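Long-range contact in Asp/Glu-specific dipeptidyl-peptidase (Flavobacterium psychrophilum, PDB 5JXF), which removes dipeptides from the N-terminus of oligopeptides as a serine peptidase of family S46, cutting strictly after aspartate or glutamate: residues N82-I90 against G659-V667. Sequence-based numbering, arbitrary orientation.
Sequences NGGCTSEVI and GGNSGSPAV. With ASP (aspartic acid), chain F.
G660 and T86 open a contact in which strand 85-89 backs the nucleophile loop of a chymotrypsin-like serine peptidase. The hydroxyl OG1 of T86 donates to G660 O in its carbonyl plane (2.8 Å), while G660 CA sends a CA-H...O contact to G84 O. G660 N, together with S662 N, also grips O of the bound aspartic acid, as an oxyanion hole does. N661 starts a type II turn ending at S664. Within it S662, by similarity the charge-relay serine, bonds through OG to H101, and its carbonyl O takes T86 N at 2.7 Å, almost straight (165°). G663 lies so close that a side chain there would clash with T86 O. S664 OG, 3.3 Å from T86 CB, also accepts from N661 ND2 and donates to N661 O; an alanine here would probably leave N661 ND2 without its acceptor and the turn less firmly held. P665 slides past E88, whose chain, bent at chi2 (-104°), lays CD 3.6 Å from P665 CB. Beyond, strand 665-667 runs between strands 279-284 and 673-680 of one antiparallel sheet, whereas strand 85-89 pairs with 80-81 and 95-98 in the other, so the contact joins the two sheets at the active site.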
loop_
_atom_site.group_PDB
_atom_site.type_symbol
_atom_site.label_atom_id
_atom_site.label_comp_id
_atom_site.label_asym_id
_atom_site.label_seq_id
_atom_site.Cartn_x
_atom_site.Cartn_y
_atom_site.Cartn_z
ATOM N N ASN A 82 19.187 -23.183 -17.786
ATOM C CA ASN A 82 19.704 -22.268 -18.798
ATOM C C ASN A 82 20.734 -21.267 -18.309
ATOM O O ASN A 82 20.843 -20.192 -18.877
ATOM C CB ASN A 82 18.558 -21.508 -19.452
ATOM C CG ASN A 82 18.832 -21.211 -20.912
ATOM O OD1 ASN A 82 19.640 -21.896 -21.558
ATOM N ND2 ASN A 82 18.161 -20.198 -21.448
ATOM N N GLY A 83 21.480 -21.608 -17.262
ATOM C CA GLY A 83 22.521 -20.720 -16.749
ATOM C C GLY A 83 22.110 -19.418 -16.048
ATOM O O GLY A 83 22.964 -18.626 -15.652
ATOM N N GLY A 84 20.814 -19.188 -15.862
ATOM C CA GLY A 84 20.370 -17.971 -15.192
ATOM C C GLY A 84 19.380 -18.218 -14.059
ATOM O O GLY A 84 19.132 -17.337 -13.242
ATOM N N CYS A 85 18.804 -19.415 -14.020
ATOM C CA CYS A 85 17.819 -19.763 -12.993
ATOM C C CYS A 85 18.113 -21.130 -12.405
ATOM O O CYS A 85 19.054 -21.815 -12.821
ATOM C CB CYS A 85 16.399 -19.731 -13.571
ATOM S SG CYS A 85 16.060 -18.209 -14.498
ATOM N N THR A 86 17.312 -21.512 -11.422
ATOM C CA THR A 86 17.412 -22.814 -10.806
ATOM C C THR A 86 16.171 -23.624 -11.168
ATOM O O THR A 86 15.151 -23.049 -11.514
ATOM C CB THR A 86 17.581 -22.685 -9.299
ATOM O OG1 THR A 86 18.676 -21.797 -9.027
ATOM C CG2 THR A 86 17.888 -24.010 -8.696
ATOM N N SER A 87 16.297 -24.950 -11.165
ATOM C CA SER A 87 15.185 -25.858 -11.376
ATOM C C SER A 87 15.411 -27.062 -10.469
ATOM O O SER A 87 16.459 -27.171 -9.848
ATOM C CB SER A 87 15.083 -26.274 -12.835
ATOM O OG SER A 87 16.229 -27.009 -13.212
ATOM N N GLU A 88 14.410 -27.921 -10.323
ATOM C CA GLU A 88 14.575 -29.081 -9.462
ATOM C C GLU A 88 13.856 -30.289 -10.044
ATOM O O GLU A 88 12.775 -30.169 -10.605
ATOM C CB GLU A 88 14.080 -28.811 -8.045
ATOM C CG GLU A 88 12.608 -28.468 -7.955
ATOM C CD GLU A 88 12.391 -26.985 -7.738
ATOM O OE1 GLU A 88 13.222 -26.196 -8.226
ATOM O OE2 GLU A 88 11.405 -26.618 -7.067
ATOM N N VAL A 89 14.497 -31.451 -9.956
ATOM C CA VAL A 89 13.899 -32.687 -10.451
ATOM C C VAL A 89 12.856 -33.214 -9.466
ATOM O O VAL A 89 13.162 -33.404 -8.288
ATOM C CB VAL A 89 14.961 -33.772 -10.687
ATOM C CG1 VAL A 89 14.346 -34.892 -11.489
ATOM C CG2 VAL A 89 16.202 -33.173 -11.411
ATOM N N ILE A 90 11.636 -33.465 -9.934
ATOM C CA ILE A 90 10.581 -33.884 -9.006
ATOM C C ILE A 90 9.940 -35.197 -9.448
ATOM O O ILE A 90 8.870 -35.580 -8.994
ATOM C CB ILE A 90 9.513 -32.774 -8.835
ATOM C CG1 ILE A 90 8.910 -32.343 -10.164
ATOM C CG2 ILE A 90 10.121 -31.566 -8.183
ATOM C CD1 ILE A 90 7.538 -31.642 -9.983
ATOM N N GLY A 659 18.952 -12.899 -7.559
ATOM C CA GLY A 659 18.611 -13.335 -8.905
ATOM C C GLY A 659 19.484 -14.556 -9.289
ATOM O O GLY A 659 20.686 -14.565 -9.021
ATOM N N GLY A 660 18.874 -15.568 -9.891
ATOM C CA GLY A 660 19.521 -16.857 -10.088
ATOM C C GLY A 660 18.867 -17.938 -9.245
ATOM O O GLY A 660 18.839 -19.111 -9.637
ATOM N N ASN A 661 18.331 -17.526 -8.093
ATOM C CA ASN A 661 17.641 -18.420 -7.183
ATOM C C ASN A 661 16.211 -18.612 -7.611
ATOM O O ASN A 661 15.491 -19.408 -7.012
ATOM C CB ASN A 661 17.646 -17.889 -5.757
ATOM C CG ASN A 661 18.794 -18.411 -4.930
ATOM O OD1 ASN A 661 19.474 -17.644 -4.248
ATOM N ND2 ASN A 661 19.021 -19.727 -4.974
ATOM N N SER A 662 15.792 -17.870 -8.633
ATOM C CA SER A 662 14.501 -18.139 -9.253
ATOM C C SER A 662 14.395 -19.596 -9.618
ATOM O O SER A 662 15.266 -20.142 -10.329
ATOM C CB SER A 662 14.278 -17.299 -10.504
ATOM O OG SER A 662 13.607 -16.097 -10.181
ATOM N N GLY A 663 13.336 -20.218 -9.127
ATOM C CA GLY A 663 13.076 -21.609 -9.388
ATOM C C GLY A 663 13.769 -22.578 -8.440
ATOM O O GLY A 663 13.644 -23.768 -8.621
ATOM N N SER A 664 14.469 -22.075 -7.428
ATOM C CA SER A 664 15.146 -22.931 -6.453
ATOM C C SER A 664 14.151 -23.667 -5.587
ATOM O O SER A 664 13.120 -23.115 -5.224
ATOM C CB SER A 664 16.075 -22.128 -5.543
ATOM O OG SER A 664 17.183 -21.609 -6.246
ATOM N N PRO A 665 14.467 -24.919 -5.251
ATOM C CA PRO A 665 13.593 -25.690 -4.374
ATOM C C PRO A 665 13.733 -25.236 -2.939
ATOM O O PRO A 665 14.840 -24.994 -2.496
ATOM C CB PRO A 665 14.108 -27.129 -4.537
ATOM C CG PRO A 665 15.584 -26.961 -4.858
ATOM C CD PRO A 665 15.642 -25.703 -5.704
ATOM N N ALA A 666 12.628 -25.124 -2.213
ATOM C CA ALA A 666 12.741 -25.045 -0.772
ATOM C C ALA A 666 12.360 -26.406 -0.207
ATOM O O ALA A 666 11.286 -26.938 -0.504
ATOM C CB ALA A 666 11.848 -23.910 -0.185
ATOM N N VAL A 667 13.263 -26.978 0.584
ATOM C CA VAL A 667 13.019 -28.268 1.186
ATOM C C VAL A 667 12.944 -28.174 2.694
ATOM O O VAL A 667 13.557 -27.308 3.316
ATOM C CB VAL A 667 14.121 -29.304 0.804
ATOM C CG1 VAL A 667 14.132 -29.489 -0.701
ATOM C CG2 VAL A 667 15.482 -28.867 1.335
HETATM N N ASP F . 13.353 -13.009 -9.084
HETATM C CA ASP F . 14.792 -13.261 -8.941
HETATM C C ASP F . 15.371 -14.218 -9.967
HETATM O O ASP F . 16.168 -15.099 -9.629
HETATM C CB ASP F . 15.103 -13.776 -7.525
HETATM C CG ASP F . 15.298 -12.654 -6.513
HETATM O OD1 ASP F . 15.606 -11.525 -6.929
HETATM O OD2 ASP F . 15.159 -12.904 -5.294
#